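Local coordinates for protein GMP reductase (Trypanosoma brucei brucei, PDB 6JIG) that probably catalyses the NADPH-dependent reductive deamination of GMP to IMP and carries a pair of CBS modules that bind guanine nucleotides, at residues Q84-M87 against L88-V91; N270-K273 against R274-D278; G449-R452 against S453-Y457. The protein carries 1 engineered substitution. All blocks are in the same frame, centred on the assembly; numbering follows the deposited sequence.

Interaction 1 (Q84-M87 against L88-V91)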
loop_
_atom_site.group_PDB
_atom_site.type_symbol
_atom_site.label_atom_id
_atom_site.label_comp_id
_atom_site.label_asym_id
_atom_site.label_seq_id
_atom_site.Cartn_x
_atom_site.Cartn_y
_atom_site.Cartn_z
ATOM N N GLN A 84 -9.869 24.147 37.613
ATOM C CA GLN A 84 -11.109 23.387 37.465
ATOM C C GLN A 84 -12.307 24.219 37.911
ATOM O O GLN A 84 -13.347 24.250 37.237
ATOM C CB GLN A 84 -11.028 22.077 38.254
ATOM C CG GLN A 84 -11.987 21.003 37.733
ATOM C CD GLN A 84 -11.906 19.702 38.500
ATOM O OE1 GLN A 84 -11.237 19.621 39.521
ATOM N NE2 GLN A 84 -12.596 18.661 37.998
ATOM N N CYS A 85 -12.163 24.935 39.027
ATOM C CA CYS A 85 -13.248 25.784 39.516
ATOM C C CYS A 85 -13.556 26.918 38.558
ATOM O O CYS A 85 -14.722 27.295 38.388
ATOM C CB CYS A 85 -12.878 26.346 40.880
ATOM S SG CYS A 85 -12.919 25.047 42.089
ATOM N N ALA A 86 -12.523 27.473 37.926
ATOM C CA ALA A 86 -12.722 28.551 36.965
ATOM C C ALA A 86 -13.523 28.078 35.752
ATOM O O ALA A 86 -14.406 28.789 35.251
ATOM C CB ALA A 86 -11.366 29.107 36.530
ATOM N N MET A 87 -13.214 26.881 35.243
ATOM C CA MET A 87 -14.022 26.344 34.152
ATOM C C MET A 87 -15.469 26.193 34.583
ATOM O O MET A 87 -16.392 26.507 33.824
ATOM C CB MET A 87 -13.474 24.990 33.696
ATOM C CG MET A 87 -12.115 25.057 33.073
ATOM S SD MET A 87 -11.762 23.471 32.293
ATOM C CE MET A 87 -11.868 22.393 33.701
ATOM N N LEU A 88 -15.680 25.707 35.805
ATOM C CA LEU A 88 -17.030 25.506 36.313
ATOM C C LEU A 88 -17.790 26.826 36.387
ATOM O O LEU A 88 -18.936 26.924 35.931
ATOM C CB LEU A 88 -16.961 24.826 37.681
ATOM C CG LEU A 88 -18.201 23.994 38.004
ATOM C CD1 LEU A 88 -17.818 22.807 38.837
ATOM C CD2 LEU A 88 -19.237 24.856 38.738
ATOM N N ARG A 89 -17.157 27.864 36.941
ATOM C CA ARG A 89 -17.816 29.165 37.027
ATOM C C ARG A 89 -18.128 29.728 35.652
ATOM O O ARG A 89 -19.137 30.421 35.481
ATOM C CB ARG A 89 -16.940 30.142 37.807
ATOM C CG ARG A 89 -16.945 29.911 39.306
ATOM C CD ARG A 89 -16.183 31.034 40.015
ATOM N NE ARG A 89 -14.747 30.898 39.799
ATOM C CZ ARG A 89 -13.930 30.315 40.667
ATOM N NH1 ARG A 89 -14.414 29.836 41.811
ATOM N NH2 ARG A 89 -12.636 30.221 40.395
ATOM N N GLU A 90 -17.281 29.459 34.658
ATOM C CA GLU A 90 -17.604 29.920 33.308
ATOM C C GLU A 90 -18.822 29.200 32.759
ATOM O O GLU A 90 -19.658 29.813 32.078
ATOM C CB GLU A 90 -16.412 29.735 32.370
ATOM C CG GLU A 90 -15.269 30.702 32.673
ATOM C CD GLU A 90 -14.175 30.663 31.621
ATOM O OE1 GLU A 90 -14.508 30.545 30.421
ATOM O OE2 GLU A 90 -12.986 30.745 32.002
ATOM N N VAL A 91 -18.932 27.896 33.021
ATOM C CA VAL A 91 -20.120 27.165 32.586
ATOM C C VAL A 91 -21.368 27.769 33.224
ATOM O O VAL A 91 -22.393 27.969 32.565
ATOM C CB VAL A 91 -19.993 25.670 32.919
ATOM C CG1 VAL A 91 -21.296 24.944 32.560
ATOM C CG2 VAL A 91 -18.806 25.043 32.158
#

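Interaction 2 (N270-K273 against R274-D278)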
loop_
_atom_site.group_PDB
_atom_site.type_symbol
_atom_site.label_atom_id
_atom_site.label_comp_id
_atom_site.label_asym_id
_atom_site.label_seq_id
_atom_site.Cartn_x
_atom_site.Cartn_y
_atom_site.Cartn_z
ATOM N N ASN A 270 -13.611 4.588 50.192
ATOM C CA ASN A 270 -13.397 5.509 51.303
ATOM C C ASN A 270 -13.546 6.959 50.864
ATOM O O ASN A 270 -13.977 7.804 51.659
ATOM C CB ASN A 270 -12.022 5.254 51.921
ATOM C CG ASN A 270 -11.966 3.936 52.660
ATOM O OD1 ASN A 270 -12.997 3.413 53.087
ATOM N ND2 ASN A 270 -10.765 3.393 52.826
ATOM N N MET A 271 -13.209 7.268 49.609
ATOM C CA MET A 271 -13.464 8.611 49.099
ATOM C C MET A 271 -14.962 8.884 49.008
ATOM O O MET A 271 -15.419 9.981 49.359
ATOM C CB MET A 271 -12.793 8.796 47.737
ATOM C CG MET A 271 -12.805 10.231 47.237
ATOM S SD MET A 271 -11.823 11.292 48.336
ATOM C CE MET A 271 -12.113 12.885 47.585
ATOM N N VAL A 272 -15.744 7.895 48.561
ATOM C CA VAL A 272 -17.198 8.054 48.524
ATOM C C VAL A 272 -17.741 8.280 49.929
ATOM O O VAL A 272 -18.582 9.158 50.156
ATOM C CB VAL A 272 -17.869 6.832 47.875
ATOM C CG1 VAL A 272 -19.388 6.956 47.994
ATOM C CG2 VAL A 272 -17.461 6.701 46.409
ATOM N N LYS A 273 -17.291 7.465 50.886
ATOM C CA LYS A 273 -17.748 7.626 52.263
ATOM C C LYS A 273 -17.377 9.000 52.811
ATOM O O LYS A 273 -18.183 9.639 53.497
ATOM C CB LYS A 273 -17.161 6.524 53.145
ATOM C CG LYS A 273 -17.816 5.159 52.947
ATOM C CD LYS A 273 -17.170 4.108 53.849
ATOM C CE LYS A 273 -17.909 2.771 53.768
ATOM N NZ LYS A 273 -17.138 1.642 54.386
ATOM N N ARG A 274 -16.163 9.470 52.512
ATOM C CA ARG A 274 -15.739 10.788 52.975
ATOM C C ARG A 274 -16.599 11.890 52.375
ATOM O O ARG A 274 -16.972 12.846 53.069
ATOM C CB ARG A 274 -14.269 11.013 52.629
ATOM C CG ARG A 274 -13.646 12.229 53.284
ATOM C CD ARG A 274 -12.148 12.007 53.527
ATOM N NE ARG A 274 -11.496 11.441 52.350
ATOM C CZ ARG A 274 -10.981 10.212 52.271
ATOM N NH1 ARG A 274 -11.020 9.390 53.316
ATOM N NH2 ARG A 274 -10.424 9.804 51.134
ATOM N N LEU A 275 -16.924 11.775 51.086
ATOM C CA LEU A 275 -17.715 12.799 50.418
ATOM C C LEU A 275 -19.147 12.822 50.936
ATOM O O LEU A 275 -19.741 13.897 51.085
ATOM C CB LEU A 275 -17.692 12.576 48.903
ATOM C CG LEU A 275 -16.327 12.843 48.266
ATOM C CD1 LEU A 275 -16.297 12.287 46.850
ATOM C CD2 LEU A 275 -16.013 14.337 48.265
ATOM N N LYS A 276 -19.729 11.653 51.206
ATOM C CA LYS A 276 -21.073 11.643 51.767
ATOM C C LYS A 276 -21.064 12.072 53.227
ATOM O O LYS A 276 -22.091 12.541 53.730
ATOM C CB LYS A 276 -21.720 10.252 51.645
ATOM C CG LYS A 276 -21.857 9.694 50.215
ATOM C CD LYS A 276 -22.844 10.496 49.366
ATOM C CE LYS A 276 -24.268 9.979 49.476
ATOM N NZ LYS A 276 -25.195 10.877 48.746
ATOM N N GLY A 277 -19.926 11.934 53.909
ATOM C CA GLY A 277 -19.854 12.252 55.324
ATOM C C GLY A 277 -19.596 13.705 55.658
ATOM O O GLY A 277 -19.740 14.088 56.824
ATOM N N ASP A 278 -19.215 14.522 54.672
ATOM C CA ASP A 278 -18.908 15.924 54.905
ATOM C C ASP A 278 -20.031 16.793 54.368
ATOM O O ASP A 278 -20.348 16.700 53.171
ATOM C CB ASP A 278 -17.592 16.299 54.234
ATOM C CG ASP A 278 -17.021 17.618 54.742
ATOM O OD1 ASP A 278 -17.753 18.625 54.769
ATOM O OD2 ASP A 278 -15.827 17.650 55.108
#

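Interaction 3 (G449-R452 against S453-Y457)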
loop_
_atom_site.group_PDB
_atom_site.type_symbol
_atom_site.label_atom_id
_atom_site.label_comp_id
_atom_site.label_asym_id
_atom_site.label_seq_id
_atom_site.Cartn_x
_atom_site.Cartn_y
_atom_site.Cartn_z
ATOM N N GLY A 449 -30.880 10.673 17.726
ATOM C CA GLY A 449 -31.753 10.143 16.688
ATOM C C GLY A 449 -31.523 8.667 16.424
ATOM O O GLY A 449 -32.474 7.907 16.222
ATOM N N GLY A 450 -30.257 8.241 16.411
ATOM C CA GLY A 450 -29.971 6.821 16.275
ATOM C C GLY A 450 -30.507 6.020 17.445
ATOM O O GLY A 450 -31.143 4.981 17.260
ATOM N N LEU A 451 -30.267 6.501 18.672
ATOM C CA LEU A 451 -30.855 5.853 19.844
ATOM C C LEU A 451 -32.371 5.727 19.717
ATOM O O LEU A 451 -32.947 4.687 20.044
ATOM C CB LEU A 451 -30.502 6.623 21.121
ATOM C CG LEU A 451 -31.263 6.175 22.369
ATOM C CD1 LEU A 451 -30.940 4.724 22.737
ATOM C CD2 LEU A 451 -30.936 7.076 23.544
ATOM N N ARG A 452 -33.046 6.802 19.299
ATOM C CA ARG A 452 -34.495 6.721 19.149
ATOM C C ARG A 452 -34.891 5.644 18.148
ATOM O O ARG A 452 -35.914 4.971 18.321
ATOM C CB ARG A 452 -35.068 8.073 18.717
ATOM C CG ARG A 452 -35.106 9.095 19.828
ATOM C CD ARG A 452 -35.583 10.438 19.286
ATOM N NE ARG A 452 -35.533 11.440 20.334
ATOM C CZ ARG A 452 -36.602 11.902 20.971
ATOM N NH1 ARG A 452 -37.810 11.464 20.637
ATOM N NH2 ARG A 452 -36.464 12.811 21.932
ATOM N N SER A 453 -34.096 5.467 17.091
ATOM C CA SER A 453 -34.361 4.390 16.148
ATOM C C SER A 453 -34.237 3.027 16.827
ATOM O O SER A 453 -35.093 2.155 16.654
ATOM C CB SER A 453 -33.422 4.497 14.950
ATOM O OG SER A 453 -33.721 3.483 14.001
ATOM N N GLY A 454 -33.174 2.823 17.612
ATOM C CA GLY A 454 -33.049 1.566 18.336
ATOM C C GLY A 454 -34.184 1.341 19.317
ATOM O O GLY A 454 -34.669 0.221 19.474
ATOM N N MET A 455 -34.623 2.401 19.997
ATOM C CA MET A 455 -35.750 2.249 20.910
ATOM C C MET A 455 -37.000 1.811 20.158
ATOM O O MET A 455 -37.769 0.972 20.643
ATOM C CB MET A 455 -35.984 3.563 21.671
ATOM C CG MET A 455 -34.813 3.918 22.605
ATOM S SD MET A 455 -34.969 5.585 23.316
ATOM C CE MET A 455 -36.439 5.339 24.320
ATOM N N SER A 456 -37.205 2.356 18.964
ATOM C CA SER A 456 -38.338 1.941 18.145
ATOM C C SER A 456 -38.239 0.468 17.759
ATOM O O SER A 456 -39.259 -0.224 17.662
ATOM C CB SER A 456 -38.420 2.815 16.900
ATOM O OG SER A 456 -39.527 2.432 16.102
ATOM N N TYR A 457 -37.018 -0.036 17.540
ATOM C CA TYR A 457 -36.890 -1.453 17.204
ATOM C C TYR A 457 -37.214 -2.339 18.397
ATOM O O TYR A 457 -37.663 -3.478 18.216
ATOM C CB TYR A 457 -35.491 -1.766 16.673
ATOM C CG TYR A 457 -35.350 -1.529 15.197
ATOM C CD1 TYR A 457 -35.874 -2.434 14.280
ATOM C CD2 TYR A 457 -34.718 -0.388 14.712
ATOM C CE1 TYR A 457 -35.751 -2.226 12.932
ATOM C CE2 TYR A 457 -34.596 -0.165 13.358
ATOM C CZ TYR A 457 -35.118 -1.096 12.472
ATOM O OH TYR A 457 -35.005 -0.905 11.119
#

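Interaction 1 (Q84-M87 against L88-V91)
Leu88, Arg89, Glu90 and Val91 each send their backbone N-H to the carbonyl oxygen four residues back, on Gln84, Cys85, Ala86 and Met87, over 2.9 to 3.1 Å in regular alpha-helical geometry. This is helix 81-93 of the TIM-barrel domain, which follows barrel strand 72-75 and leads toward the CBS pair. Arg89 carries most of the side-chain contact. Its CG stands anti to the carbonyl carbon (chi1 -75°), and a bend at chi3 folds the chain back along the helix toward its N-terminal end. The guanidinium thereby lies over the Cys85 carbonyl, with Cys85 O 3.8 Å above the centre of one face. The same oxygen accepts the Arg89 N-H, so the planar cation rests on a peptide oxygen already in use, and its positive charge would probably favour that position electrostatically. The group also reaches the cysteine methylene, with Arg89 NH1 3.9 Å from Cys85 CB. Elsewhere the helix looks inward: Gln84 bonds Arg244 and the carbonyl oxygen of Ala234, Cys85 packs on helix 239-251, and Met87 and Val91 meet helix 60-68. Glu90, whose OE1 is weakly bonded to Gln60, lies close to the nucleotide-binding Arg93 and Arg123. Its side chain starts close to the preceding turn, with Glu90 CG 3.3 Å from Ala86 O.

Interaction 2 (N270-K273 against R274-D278)
The guanidinium of Arg274 lies back over the preceding turn of its helix, with Asn270 O 3.7 Å above one face and offset toward the rim, and Met271 CA over the same face. At its NH2 end it meets the thioether of Met271: Arg274 NH2 is 3.5 Å from Met271 SD, a weak hydrogen bond bent to 142° at the hydrogen. The two side chains cross at a slant, and the sulfur also sits near NE. Two torsions bring the arginine there: CG leaves anti to the backbone N (chi1 -169°), and a turn at chi3 (46°) swings the planar group round toward the methionine. Met271 reaches it through a kink at chi2.

On the inward side, Met271 CG touches Leu275 CD1 at 4.1 Å, and Leu275 CG lies 3.2 Å from Met271 O. Leu275 and Met271 also pack on helix 239-251, while Val272 and Leu275 lean on barrel strand 285-291. Residues 270-276 belong to the later part of the helix in the beta-alpha-beta unit of strand 255-259, helix 266-277 and strand 285-291 in the TIM barrel.

The N atoms of Arg274, Leu275 and Lys276 are each hydrogen-bonded at 2.9 Å to the O atoms of Asn270, Met271 and Val272 respectively; the next bond, Gly277 N to Lys273 O, is weak. Lys276 passes its CG along Val272 O and ends in a salt bridge with Asp306. The chemistry pairs a charged plane with a carbonyl oxygen and a soft sulfur acceptor, so within this turn the guanidinium of Arg274 probably relies on electrostatics and dispersion more than on any strong directional bond.

Interaction 3 (G449-R452 against S453-Y457)
Gly449 opens the contact by accepting the N-H of Ser453 at its carbonyl oxygen, 3.1 Å from O to N, in helix 440-457 of the TIM-barrel domain. Gly450 follows: its O receives Gly454 N at 3.0 Å, and the methylene of Ser453 sits close by, CB 3.3 Å from Gly450 O. Leu451 brings the main side-chain meeting. Its O takes Met455 N at 2.8 Å, and its branched end meets the methionine, Leu451 CG lying 3.9 Å from Met455 SD while CD1 rests against Met455 CG. With CG anti to the backbone N (chi1 170°), the leucine sends its branch point beside its own carbonyl carbon, on the side of Met455; the chains cross at an angle, the thioether lying against that branch point. Leu451 also packs on Pro48 and on helix 357-365, and Met455 on Val33. Arg452 completes the turn, its O accepting Ser456 N at 3.0 Å; its extended side chain reaches a weak bond to the carbonyl oxygen of Arg30.

The same residues border a subunit interface: Ser453 OG is hydrogen-bonded to Glu428 of the second subunit, and the Tyr457 ring meets His262 of that chain. Chemically the helix is two-sided, with apolar contact and dispersion between leucine and methionine within its own chain, and a polar bond and a ring contact across the interface.

Overall arrangement
The three contacts follow one another along the chain, each within a different helix (81-93, 266-277 and 440-457), and all belong to the catalytic TIM-barrel domain. None touches another: the centres of interactions 1 and 2 are about 23 Å apart, those of 1 and 3 about 34 Å, and those of 2 and 3 about 38 Å. Interactions 1 and 2 both touch helix 239-251, the first toward its later residues, the second toward its earlier ones. Interaction 1 borders the CBS side, its Glu90 side chain about 10 Å from a bound GMP; interaction 2 packs within the barrel against strand 285-291, and interaction 3 lies at a subunit interface.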